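Local coordinates for programmed cell death 6-interacting protein (Homo sapiens, PDB 5WA1), which serves endosomal sorting, multivesicular body formation, membrane repair and cytokinesis, here represented by its Bro1 domain in complex with a CHMP4C peptide, at residues Gln251-Asp256 with Glu261-Leu266; Leu208-Leu213 with Ala242-Asp247; Asp247-Cys252 with Ala268-Met273; Pro196-Asp199 with Asp203-Gly206; Gln215-Phe220 with Ala235-Gln240. One frame throughout, in Å; residues are numbered along the deposited sequence.

Contact 1 of 5, residues Gln251-Asp256 with Glu261-Leu266; sequences QCQYKD and EVFPVL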
# COMPACT_ATOMS: atom_id res chain seq x y z
N GLN A 251 8.30 -12.94 0.22
CA GLN A 251 8.62 -12.48 1.57
C GLN A 251 7.64 -13.02 2.61
O GLN A 251 7.95 -13.00 3.80
CB GLN A 251 8.64 -10.95 1.63
CG GLN A 251 9.70 -10.33 0.74
CD GLN A 251 9.61 -8.82 0.70
OE1 GLN A 251 8.85 -8.22 1.45
NE2 GLN A 251 10.40 -8.21 -0.18
N CYS A 252 6.47 -13.49 2.18
CA CYS A 252 5.49 -14.08 3.08
C CYS A 252 5.60 -15.59 3.17
O CYS A 252 4.92 -16.18 4.02
CB CYS A 252 4.07 -13.76 2.61
SG CYS A 252 3.72 -12.05 2.58
N GLN A 253 6.45 -16.20 2.34
CA GLN A 253 6.44 -17.65 2.19
C GLN A 253 6.62 -18.37 3.52
O GLN A 253 5.95 -19.37 3.79
CB GLN A 253 7.53 -18.08 1.21
CG GLN A 253 7.04 -18.50 -0.13
CD GLN A 253 8.16 -19.07 -0.97
OE1 GLN A 253 9.34 -18.92 -0.61
NE2 GLN A 253 7.82 -19.73 -2.06
N TYR A 254 7.53 -17.87 4.36
CA TYR A 254 7.89 -18.55 5.59
C TYR A 254 7.47 -17.77 6.83
O TYR A 254 7.92 -18.09 7.93
CB TYR A 254 9.39 -18.83 5.61
CG TYR A 254 9.87 -19.65 4.42
CD1 TYR A 254 9.69 -21.02 4.38
CD2 TYR A 254 10.49 -19.04 3.34
CE1 TYR A 254 10.12 -21.77 3.29
CE2 TYR A 254 10.92 -19.78 2.24
CZ TYR A 254 10.74 -21.15 2.23
OH TYR A 254 11.17 -21.90 1.16
N LYS A 255 6.60 -16.77 6.67
CA LYS A 255 6.15 -15.91 7.76
C LYS A 255 4.65 -16.06 7.92
O LYS A 255 3.92 -16.22 6.94
CB LYS A 255 6.50 -14.44 7.49
CG LYS A 255 7.97 -14.18 7.17
CD LYS A 255 8.74 -13.77 8.40
CE LYS A 255 10.18 -13.43 8.06
NZ LYS A 255 10.99 -13.16 9.29
N ASP A 256 4.18 -16.01 9.16
CA ASP A 256 2.75 -16.04 9.43
C ASP A 256 2.33 -14.82 10.24
O ASP A 256 1.53 -14.90 11.17
CB ASP A 256 2.35 -17.32 10.16
CG ASP A 256 0.86 -17.58 10.10
OD1 ASP A 256 0.26 -17.41 9.01
OD2 ASP A 256 0.29 -17.95 11.15
N GLU A 261 -5.25 -14.45 4.70
CA GLU A 261 -5.64 -14.31 3.31
C GLU A 261 -4.60 -13.58 2.47
O GLU A 261 -4.71 -13.61 1.24
CB GLU A 261 -6.99 -13.59 3.21
CG GLU A 261 -6.99 -12.17 3.77
CD GLU A 261 -7.27 -12.09 5.27
OE1 GLU A 261 -7.13 -13.11 5.97
OE2 GLU A 261 -7.65 -10.99 5.73
N VAL A 262 -3.59 -12.95 3.08
CA VAL A 262 -2.64 -12.17 2.30
C VAL A 262 -1.81 -13.07 1.39
O VAL A 262 -1.63 -12.79 0.20
CB VAL A 262 -1.74 -11.33 3.24
CG1 VAL A 262 -0.56 -10.75 2.48
CG2 VAL A 262 -2.57 -10.21 3.88
N PHE A 263 -1.28 -14.16 1.94
CA PHE A 263 -0.41 -15.02 1.13
C PHE A 263 -1.12 -15.61 -0.09
O PHE A 263 -0.60 -15.48 -1.21
CB PHE A 263 0.22 -16.09 2.02
CG PHE A 263 1.13 -17.02 1.27
CD1 PHE A 263 2.37 -16.58 0.84
CD2 PHE A 263 0.74 -18.31 0.97
CE1 PHE A 263 3.22 -17.41 0.13
CE2 PHE A 263 1.58 -19.16 0.27
CZ PHE A 263 2.82 -18.70 -0.16
N PRO A 264 -2.29 -16.27 0.03
CA PRO A 264 -2.94 -16.78 -1.18
C PRO A 264 -3.32 -15.69 -2.17
O PRO A 264 -3.25 -15.93 -3.38
CB PRO A 264 -4.18 -17.51 -0.64
CG PRO A 264 -4.42 -16.89 0.70
CD PRO A 264 -3.05 -16.65 1.24
N VAL A 265 -3.70 -14.51 -1.69
CA VAL A 265 -4.07 -13.45 -2.62
C VAL A 265 -2.86 -12.99 -3.41
O VAL A 265 -2.95 -12.75 -4.63
CB VAL A 265 -4.76 -12.29 -1.88
CG1 VAL A 265 -4.91 -11.09 -2.82
CG2 VAL A 265 -6.11 -12.73 -1.37
N LEU A 266 -1.71 -12.85 -2.75
CA LEU A 266 -0.50 -12.45 -3.46
C LEU A 266 -0.09 -13.50 -4.50
O LEU A 266 0.29 -13.16 -5.62
CB LEU A 266 0.65 -12.25 -2.47
CG LEU A 266 0.48 -11.07 -1.50
CD1 LEU A 266 1.67 -11.05 -0.52
CD2 LEU A 266 0.36 -9.78 -2.28
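C252 and F263 bring their CA atoms to within 6.3 Å, at the point where the chain leaves helix 231-252 through a type I beta turn from C252 to K255 and comes back into helix 262-287. This is the connecting end of a helical hairpin in the all-helical part of the Bro1 domain, a member of the TPR clan, and it shows a cysteine at the helix end packing against the first turn of the next helix. The beta carbon of C252 lies 3.7 Å from CD1 of F263, at the edge of the ring and close to its plane. F263 gets there because its CG stands anti to the backbone N (chi1 -180°), which sends the phenyl group across to the first helix. Q253 supplies the next contact, obliquely, its CA 3.8 Å from CE1 of F263, while its chain runs on extended. No hydrogen bond joins the two segments, and the polar end of Q251 instead pairs with T207 on helix 202-226. That helix, through I211, also touches V262 and L266 and so lines the buried side. On this inner side, SG of C252 rests 3.8 Å from CD1 of L266.

Contact 2 of 5, residues Leu208-Leu213 with Ala242-Asp247; sequences LSLIML and ADYFGD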
# COMPACT_ATOMS: atom_id res chain seq x y z
N LEU A 208 4.66 -5.01 3.66
CA LEU A 208 3.49 -4.19 3.38
C LEU A 208 3.80 -3.12 2.34
O LEU A 208 2.95 -2.81 1.49
CB LEU A 208 2.98 -3.53 4.67
CG LEU A 208 2.44 -4.49 5.73
CD1 LEU A 208 2.13 -3.74 7.02
CD2 LEU A 208 1.19 -5.18 5.20
N SER A 209 4.99 -2.52 2.40
CA SER A 209 5.34 -1.51 1.41
C SER A 209 5.33 -2.10 0.01
O SER A 209 4.83 -1.48 -0.94
CB SER A 209 6.72 -0.93 1.74
OG SER A 209 7.13 -0.01 0.75
N LEU A 210 5.88 -3.31 -0.15
CA LEU A 210 5.89 -3.95 -1.46
C LEU A 210 4.48 -4.34 -1.91
O LEU A 210 4.15 -4.21 -3.10
CB LEU A 210 6.81 -5.16 -1.42
CG LEU A 210 6.96 -5.94 -2.72
CD1 LEU A 210 7.27 -5.01 -3.89
CD2 LEU A 210 8.05 -6.97 -2.52
N ILE A 211 3.64 -4.81 -0.99
CA ILE A 211 2.27 -5.15 -1.37
C ILE A 211 1.54 -3.93 -1.92
O ILE A 211 0.83 -4.00 -2.93
CB ILE A 211 1.52 -5.75 -0.16
CG1 ILE A 211 2.11 -7.11 0.22
CG2 ILE A 211 0.01 -5.85 -0.46
CD1 ILE A 211 1.59 -7.66 1.55
N MET A 212 1.69 -2.78 -1.25
CA MET A 212 1.03 -1.56 -1.70
C MET A 212 1.60 -1.09 -3.02
O MET A 212 0.88 -0.56 -3.87
CB MET A 212 1.17 -0.46 -0.64
CG MET A 212 0.53 -0.79 0.70
SD MET A 212 -1.25 -1.11 0.55
CE MET A 212 -1.47 -2.50 1.66
N LEU A 213 2.91 -1.25 -3.21
CA LEU A 213 3.50 -0.89 -4.50
C LEU A 213 2.95 -1.78 -5.62
O LEU A 213 2.65 -1.29 -6.71
CB LEU A 213 5.02 -0.98 -4.43
CG LEU A 213 5.75 -0.33 -5.60
CD1 LEU A 213 5.67 1.19 -5.51
CD2 LEU A 213 7.20 -0.79 -5.64
N ALA A 242 3.32 -8.46 -11.97
CA ALA A 242 3.63 -9.84 -11.60
C ALA A 242 4.91 -9.91 -10.80
O ALA A 242 4.98 -10.63 -9.79
CB ALA A 242 3.72 -10.71 -12.87
N ASP A 243 5.94 -9.17 -11.21
CA ASP A 243 7.20 -9.15 -10.47
C ASP A 243 6.99 -8.64 -9.04
O ASP A 243 7.57 -9.18 -8.09
CB ASP A 243 8.23 -8.27 -11.18
CG ASP A 243 9.11 -9.07 -12.11
OD1 ASP A 243 8.72 -10.19 -12.48
OD2 ASP A 243 10.19 -8.56 -12.46
N TYR A 244 6.18 -7.59 -8.87
CA TYR A 244 5.96 -7.04 -7.53
C TYR A 244 5.18 -8.01 -6.65
O TYR A 244 5.52 -8.20 -5.48
CB TYR A 244 5.18 -5.71 -7.61
CG TYR A 244 5.95 -4.54 -8.13
CD1 TYR A 244 7.28 -4.33 -7.78
CD2 TYR A 244 5.32 -3.60 -8.95
CE1 TYR A 244 7.97 -3.21 -8.24
CE2 TYR A 244 6.00 -2.50 -9.42
CZ TYR A 244 7.32 -2.30 -9.07
OH TYR A 244 7.98 -1.19 -9.54
N PHE A 245 4.09 -8.58 -7.18
CA PHE A 245 3.34 -9.56 -6.41
C PHE A 245 4.20 -10.78 -6.08
O PHE A 245 4.09 -11.34 -4.98
CB PHE A 245 2.08 -9.99 -7.15
CG PHE A 245 0.97 -8.98 -7.07
CD1 PHE A 245 0.39 -8.68 -5.85
CD2 PHE A 245 0.52 -8.34 -8.20
CE1 PHE A 245 -0.63 -7.73 -5.77
CE2 PHE A 245 -0.50 -7.42 -8.14
CZ PHE A 245 -1.08 -7.11 -6.92
N GLY A 246 5.04 -11.20 -7.02
CA GLY A 246 5.90 -12.35 -6.77
C GLY A 246 6.90 -12.09 -5.67
O GLY A 246 7.09 -12.92 -4.77
N ASP A 247 7.57 -10.94 -5.72
CA ASP A 247 8.49 -10.56 -4.65
C ASP A 247 7.78 -10.49 -3.31
O ASP A 247 8.32 -10.93 -2.29
CB ASP A 247 9.15 -9.21 -4.98
CG ASP A 247 10.20 -9.30 -6.07
OD1 ASP A 247 10.60 -10.43 -6.44
OD2 ASP A 247 10.65 -8.24 -6.55
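L210 and L213, one helical turn apart, meet Y244 and D247, the corresponding pair on an antiparallel helix. The short axes come within 8.7 Å at an angle of 156°, and the CA atoms of L210 and Y244 lie nearest each other, 6.8 Å apart.

Aliphatic packing is centred on L210, whose two branches divide the work. CD1 lies 3.9 Å from CD1 of Y244, reaching the tyrosine obliquely, whereas CD2 presses against the other helix at CB of D247, only 3.5 Å away. In L210, CG stands anti to the backbone N (chi1 -179°); this directs CG across toward the other helix, where it sits 3.8 Å from the carbonyl O of Y244.

The aromatic part is a CH-pi contact. The methyl CD2 of L213 stands over one face of the Y244 ring, 4.0 Å from the centroid and 26° off the normal. It is displaced toward the hydroxyl half, so that its nearest ring atom is CE1 at 3.6 Å.

Polar bonding plays no part between the two segments. The hydroxyl of Y244 is hydrogen-bonded to T357, in a later loop, and V359 of the same loop touches both Y244 and L213. D243 makes a salt bridge to K355, so this loop is joined to the helix pair by polar as well as apolar contacts.

Leucines spaced a turn apart and interleaved with an aromatic ring are a worked case of antiparallel helix packing, here in the hairpin of helices 202-226 and 231-252 within the Bro1 domain.

Contact 3 of 5, residues Asp247-Cys252 with Ala268-Met273; sequences DAFKQC and AKHCIM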
# COMPACT_ATOMS: atom_id res chain seq x y z
N ASP A 247 7.57 -10.94 -5.72
CA ASP A 247 8.49 -10.56 -4.65
C ASP A 247 7.78 -10.49 -3.31
O ASP A 247 8.32 -10.93 -2.29
CB ASP A 247 9.15 -9.21 -4.98
CG ASP A 247 10.20 -9.30 -6.07
OD1 ASP A 247 10.60 -10.43 -6.44
OD2 ASP A 247 10.65 -8.24 -6.55
N ALA A 248 6.56 -9.94 -3.29
CA ALA A 248 5.82 -9.83 -2.04
C ALA A 248 5.47 -11.19 -1.46
O ALA A 248 5.66 -11.43 -0.26
CB ALA A 248 4.56 -9.00 -2.26
N PHE A 249 4.94 -12.11 -2.29
CA PHE A 249 4.54 -13.40 -1.73
C PHE A 249 5.76 -14.20 -1.28
O PHE A 249 5.69 -14.93 -0.29
CB PHE A 249 3.64 -14.15 -2.72
CG PHE A 249 4.31 -15.24 -3.50
CD1 PHE A 249 4.47 -16.50 -2.97
CD2 PHE A 249 4.70 -15.01 -4.82
CE1 PHE A 249 5.08 -17.51 -3.70
CE2 PHE A 249 5.29 -16.02 -5.57
CZ PHE A 249 5.48 -17.27 -5.01
N LYS A 250 6.91 -14.02 -1.95
CA LYS A 250 8.12 -14.69 -1.50
C LYS A 250 8.56 -14.21 -0.12
O LYS A 250 9.13 -14.99 0.65
CB LYS A 250 9.24 -14.52 -2.53
CG LYS A 250 9.04 -15.35 -3.78
CD LYS A 250 10.07 -15.03 -4.86
CE LYS A 250 9.81 -15.83 -6.14
NZ LYS A 250 8.52 -15.48 -6.83
N GLN A 251 8.30 -12.94 0.22
CA GLN A 251 8.62 -12.48 1.57
C GLN A 251 7.64 -13.02 2.61
O GLN A 251 7.95 -13.00 3.80
CB GLN A 251 8.64 -10.95 1.63
CG GLN A 251 9.70 -10.33 0.74
CD GLN A 251 9.61 -8.82 0.70
OE1 GLN A 251 8.85 -8.22 1.45
NE2 GLN A 251 10.40 -8.21 -0.18
N CYS A 252 6.47 -13.49 2.18
CA CYS A 252 5.49 -14.08 3.08
C CYS A 252 5.60 -15.59 3.17
O CYS A 252 4.92 -16.18 4.02
CB CYS A 252 4.07 -13.76 2.61
SG CYS A 252 3.72 -12.05 2.58
N ALA A 268 -2.04 -15.69 -5.99
CA ALA A 268 -3.01 -15.65 -7.08
C ALA A 268 -2.74 -14.46 -8.00
O ALA A 268 -2.72 -14.61 -9.23
CB ALA A 268 -4.43 -15.59 -6.53
N LYS A 269 -2.52 -13.27 -7.42
CA LYS A 269 -2.31 -12.08 -8.23
C LYS A 269 -1.01 -12.16 -9.03
O LYS A 269 -0.95 -11.64 -10.15
CB LYS A 269 -2.30 -10.83 -7.34
CG LYS A 269 -3.67 -10.39 -6.85
CD LYS A 269 -4.29 -9.35 -7.75
CE LYS A 269 -5.62 -8.86 -7.18
NZ LYS A 269 -5.41 -7.70 -6.27
N HIS A 270 0.03 -12.79 -8.49
CA HIS A 270 1.24 -13.05 -9.26
C HIS A 270 0.92 -13.84 -10.53
O HIS A 270 1.32 -13.45 -11.64
CB HIS A 270 2.24 -13.79 -8.37
CG HIS A 270 3.47 -14.26 -9.08
ND1 HIS A 270 4.38 -13.40 -9.67
CD2 HIS A 270 3.97 -15.51 -9.27
CE1 HIS A 270 5.37 -14.10 -10.20
NE2 HIS A 270 5.14 -15.38 -9.97
N CYS A 271 0.14 -14.91 -10.40
CA CYS A 271 -0.20 -15.72 -11.57
C CYS A 271 -1.21 -15.03 -12.47
O CYS A 271 -1.14 -15.17 -13.70
CB CYS A 271 -0.73 -17.08 -11.12
SG CYS A 271 0.47 -18.09 -10.24
N ILE A 272 -2.18 -14.30 -11.90
CA ILE A 272 -3.15 -13.59 -12.73
C ILE A 272 -2.45 -12.52 -13.55
O ILE A 272 -2.79 -12.29 -14.72
CB ILE A 272 -4.28 -12.98 -11.88
CG1 ILE A 272 -5.19 -14.08 -11.33
CG2 ILE A 272 -5.10 -11.96 -12.69
CD1 ILE A 272 -6.05 -13.62 -10.15
N MET A 273 -1.48 -11.86 -12.96
CA MET A 273 -0.79 -10.84 -13.69
C MET A 273 0.07 -11.45 -14.79
O MET A 273 0.12 -10.92 -15.86
CB MET A 273 -0.03 -9.91 -12.78
CG MET A 273 -0.88 -9.00 -11.94
SD MET A 273 -2.16 -8.05 -12.77
CE MET A 273 -1.21 -6.85 -13.61
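F249 and H270 meet obliquely from neighbouring helices, their rings tilted at 41° and their centroids 5.7 Å apart. The closest atoms are CE2 of F249 and CD2 of H270, 4.0 Å apart, and each meets the other ring from an oblique direction. The imidazole is carried across by CG standing anti to the backbone N (chi1 173°). What fixes its rotation comes from further back along the phenylalanine's helix: ND1 hydrogen-bonds to the carbonyl O of A242, which requires ND1 to carry a hydrogen, and CD2 is the atom nearest F249. The two rings thus join helix 231-252 to helix 262-287, successive helices of the Bro1 domain, at a partly exposed margin of their hairpin. More deeply placed, M273 packs on A238, A241 and A242, and K269 forms a salt bridge with E218 of helix 202-226. On the F249 ring, one face carries CG of K250, 4.2 Å above the plane and toward the rim. The same lysine curls round so that NZ comes to 4.6 Å from NE2 of H270, a proximity that would be expected to disfavour a second proton on the imidazole.

Contact 4 of 5, residues Pro196-Asp199 with Asp203-Gly206; sequences PTVD and DTVG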
# COMPACT_ATOMS: atom_id res chain seq x y z
N PRO A 196 10.41 -3.28 18.61
CA PRO A 196 8.99 -2.97 18.36
C PRO A 196 8.13 -4.23 18.36
O PRO A 196 8.62 -5.36 18.33
CB PRO A 196 9.02 -2.34 16.96
CG PRO A 196 10.17 -3.04 16.29
CD PRO A 196 11.21 -3.25 17.37
N THR A 197 6.82 -4.01 18.39
CA THR A 197 5.90 -5.09 18.06
C THR A 197 6.16 -5.53 16.62
O THR A 197 6.78 -4.82 15.83
CB THR A 197 4.45 -4.64 18.24
OG1 THR A 197 4.28 -3.31 17.72
CG2 THR A 197 4.07 -4.65 19.72
N VAL A 198 5.71 -6.75 16.30
CA VAL A 198 6.02 -7.31 14.99
C VAL A 198 5.35 -6.51 13.88
O VAL A 198 5.89 -6.42 12.77
CB VAL A 198 5.61 -8.80 14.95
CG1 VAL A 198 5.90 -9.40 13.58
CG2 VAL A 198 6.36 -9.58 16.02
N ASP A 199 4.21 -5.87 14.15
CA ASP A 199 3.47 -5.21 13.08
C ASP A 199 4.26 -4.04 12.49
O ASP A 199 4.22 -3.81 11.27
CB ASP A 199 2.10 -4.75 13.58
CG ASP A 199 2.19 -3.74 14.72
OD1 ASP A 199 3.28 -3.59 15.32
OD2 ASP A 199 1.15 -3.12 15.02
N ASP A 203 10.77 -5.90 8.95
CA ASP A 203 10.41 -6.98 8.03
C ASP A 203 8.94 -6.90 7.63
O ASP A 203 8.59 -7.07 6.46
CB ASP A 203 10.72 -8.33 8.65
CG ASP A 203 12.14 -8.79 8.35
OD1 ASP A 203 12.99 -7.92 8.08
OD2 ASP A 203 12.39 -10.01 8.39
N THR A 204 8.06 -6.63 8.60
CA THR A 204 6.63 -6.57 8.30
C THR A 204 6.29 -5.37 7.43
O THR A 204 5.56 -5.51 6.44
CB THR A 204 5.82 -6.53 9.59
OG1 THR A 204 6.16 -7.66 10.40
CG2 THR A 204 4.33 -6.55 9.29
N VAL A 205 6.79 -4.18 7.79
CA VAL A 205 6.39 -2.98 7.04
C VAL A 205 7.10 -2.93 5.69
O VAL A 205 6.58 -2.35 4.74
CB VAL A 205 6.64 -1.70 7.85
CG1 VAL A 205 5.54 -1.52 8.91
CG2 VAL A 205 8.02 -1.69 8.48
N GLY A 206 8.28 -3.55 5.58
CA GLY A 206 8.88 -3.71 4.26
C GLY A 206 8.02 -4.54 3.33
O GLY A 206 7.87 -4.22 2.15
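T204 reaches back from the first turn of helix 202-226 to the loop residues V198 and D199, and its side chain meets two successive carbonyls, one through a hydrogen bond and one through a methyl. Its CB already lies 3.2 Å from the carbonyl O of V198, with the O of D199 a little farther off. Beyond CB the chain forks. The hydroxyl branch, with OG1 anti to the carbonyl carbon (chi1 -56°), donates a hydrogen bond of 2.7 Å to the O of V198. The C=O...donor angle is 143°, and the hydroxyl approaches from above the carbonyl plane, 37° out of it, and thus off the lone-pair directions. Alongside, OG1 also touches CG1 of V198 at 3.6 Å. The methyl branch, CG2, turns to the next peptide and sits 3.4 Å from the O of D199. CG1 of V205 approaches that same oxygen to 3.5 Å.

Within the loop, OG1 of T197 donates to OD1 of D199 over 2.6 Å, meeting the carboxylate on its syn side. The other carboxylate oxygen, OD2, has a salt bridge to K31 and a hydrogen bond from the backbone N of A119, so the aspartate ties the loop to earlier parts of the Bro1 domain.

The chemistry is therefore uneven. The O of V198 accepts two hydrogen bonds, from OG1 of T204 and from OG of S201, while the O of D199 is buried by methyl groups and has no hydrogen-bond partner in the model. The loop is thus held to the helix entry at V198, and to the rest of the domain by the D199 carboxylate.

Contact 5 of 5, residues Gln215-Phe220 with Ala235-Gln240; sequences QAQEVF and AKLANQ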
# COMPACT_ATOMS: atom_id res chain seq x y z
N GLN A 215 0.03 -3.17 -5.69
CA GLN A 215 -1.35 -2.83 -5.96
C GLN A 215 -1.44 -1.51 -6.71
O GLN A 215 -2.33 -1.35 -7.56
CB GLN A 215 -2.15 -2.83 -4.65
CG GLN A 215 -2.25 -4.27 -4.15
CD GLN A 215 -3.11 -4.51 -2.92
OE1 GLN A 215 -3.67 -5.59 -2.77
NE2 GLN A 215 -3.20 -3.52 -2.02
N ALA A 216 -0.52 -0.58 -6.45
CA ALA A 216 -0.45 0.63 -7.26
C ALA A 216 -0.17 0.30 -8.72
O ALA A 216 -0.82 0.84 -9.62
CB ALA A 216 0.62 1.57 -6.71
N GLN A 217 0.80 -0.60 -8.98
CA GLN A 217 1.09 -1.01 -10.36
C GLN A 217 -0.12 -1.70 -10.99
O GLN A 217 -0.42 -1.48 -12.17
CB GLN A 217 2.31 -1.92 -10.39
CG GLN A 217 2.70 -2.47 -11.78
CD GLN A 217 3.32 -1.41 -12.70
OE1 GLN A 217 3.77 -0.36 -12.24
NE2 GLN A 217 3.35 -1.69 -14.01
N GLU A 218 -0.84 -2.51 -10.22
CA GLU A 218 -2.04 -3.14 -10.75
C GLU A 218 -3.08 -2.12 -11.16
O GLU A 218 -3.79 -2.30 -12.17
CB GLU A 218 -2.63 -4.10 -9.71
CG GLU A 218 -3.90 -4.81 -10.20
CD GLU A 218 -4.50 -5.71 -9.13
OE1 GLU A 218 -3.93 -5.77 -8.03
OE2 GLU A 218 -5.54 -6.34 -9.39
N VAL A 219 -3.22 -1.03 -10.39
CA VAL A 219 -4.17 0.01 -10.74
C VAL A 219 -3.78 0.65 -12.07
O VAL A 219 -4.65 0.98 -12.89
CB VAL A 219 -4.26 1.06 -9.61
CG1 VAL A 219 -5.05 2.27 -10.08
CG2 VAL A 219 -4.92 0.46 -8.38
N PHE A 220 -2.48 0.85 -12.30
CA PHE A 220 -2.07 1.40 -13.59
C PHE A 220 -2.37 0.43 -14.73
O PHE A 220 -2.69 0.86 -15.84
CB PHE A 220 -0.58 1.74 -13.57
CG PHE A 220 -0.30 3.12 -13.04
CD1 PHE A 220 -0.30 4.21 -13.88
CD2 PHE A 220 -0.07 3.31 -11.69
CE1 PHE A 220 -0.06 5.48 -13.40
CE2 PHE A 220 0.17 4.59 -11.19
CZ PHE A 220 0.18 5.67 -12.05
N ALA A 235 0.79 -5.36 -21.62
CA ALA A 235 1.52 -6.56 -21.25
C ALA A 235 2.71 -6.24 -20.36
O ALA A 235 2.98 -6.95 -19.38
CB ALA A 235 1.97 -7.32 -22.51
N LYS A 236 3.44 -5.16 -20.67
CA LYS A 236 4.58 -4.76 -19.84
C LYS A 236 4.14 -4.24 -18.47
O LYS A 236 4.87 -4.44 -17.49
CB LYS A 236 5.39 -3.69 -20.58
CG LYS A 236 6.08 -4.22 -21.83
CD LYS A 236 6.88 -3.13 -22.52
CE LYS A 236 7.51 -3.65 -23.79
NZ LYS A 236 8.22 -2.58 -24.55
N LEU A 237 2.99 -3.58 -18.37
CA LEU A 237 2.49 -3.16 -17.05
C LEU A 237 2.08 -4.37 -16.22
O LEU A 237 2.38 -4.45 -15.02
CB LEU A 237 1.31 -2.21 -17.21
CG LEU A 237 1.58 -0.86 -17.89
CD1 LEU A 237 0.27 -0.14 -18.16
CD2 LEU A 237 2.47 -0.01 -17.03
N ALA A 238 1.38 -5.33 -16.84
CA ALA A 238 1.01 -6.55 -16.14
C ALA A 238 2.24 -7.34 -15.72
O ALA A 238 2.29 -7.88 -14.61
CB ALA A 238 0.10 -7.42 -17.03
N ASN A 239 3.23 -7.45 -16.61
CA ASN A 239 4.42 -8.23 -16.28
C ASN A 239 5.14 -7.63 -15.08
O ASN A 239 5.63 -8.35 -14.20
CB ASN A 239 5.34 -8.30 -17.49
CG ASN A 239 6.28 -9.49 -17.44
OD1 ASN A 239 5.96 -10.53 -16.86
ND2 ASN A 239 7.46 -9.33 -18.02
N GLN A 240 5.21 -6.30 -15.03
CA GLN A 240 5.84 -5.65 -13.89
C GLN A 240 5.05 -5.87 -12.61
O GLN A 240 5.64 -6.07 -11.54
CB GLN A 240 6.00 -4.15 -14.17
CG GLN A 240 6.60 -3.39 -12.99
CD GLN A 240 7.98 -3.89 -12.64
OE1 GLN A 240 8.90 -3.82 -13.45
NE2 GLN A 240 8.14 -4.41 -11.42
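Q217 lays its side-chain amide against the backbone of L237, the two residues lying opposite each other on antiparallel helices whose short axes approach to 8.8 Å at 164°.

The polar link is a single hydrogen bond, NE2 of Q217 to the carbonyl O of L237, 3.1 Å long. It is almost straight, with an N-H...O angle of 174°, lies close to the amide plane of the glutamine and uses a lone pair of the carbonyl. The bend at chi2 of Q217 (73°) swings the amide round to reach it. A later loop holds the same group as well: NE2 also bonds to the O of A356, and OE1 receives the N of L358. The amide is buried, yet both of its ends have partners.

Van der Waals contacts surround the bond. CD2 of L237 comes to 3.6 Å from NE2 of Q217, and CB of Q240 to the same distance from that nitrogen, the side chains of the two glutamines crossing at about a right angle. Farther along, CD1 of L237 lies 3.9 Å from the carbonyl O of F220.

F220 and L237 have a further role, because both pack on apolar side chains of the bound peptide and the F220 ring meets an aromatic ring of it edge-to-face. Here the helix pair forms part of the CHMP4-binding surface of the Bro1 domain, where the ESCRT-III tail docks.

Four of the five contacts follow helix 231-252 from one end to the other. Contact 5 lies toward its start and is nested within the loop closed by contact 2, their centres 10 Å apart on the same pair of helices, 202-226 and 231-252. Between centres, contact 3 is 7 Å from contact 2 and 8 Å from contact 1, with contacts 1 and 2 11 Å apart; contacts 1 and 3 join the helix to its successor, 262-287. The centres of contacts 1 and 5 are 20 Å apart. Contact 4 comes first in the chain, where helix 202-226 starts. Its centre is 26 Å from that of contact 5, across the chain's centre. Three successive helices are thereby packed together, and the peptide lies against the first two at contact 5.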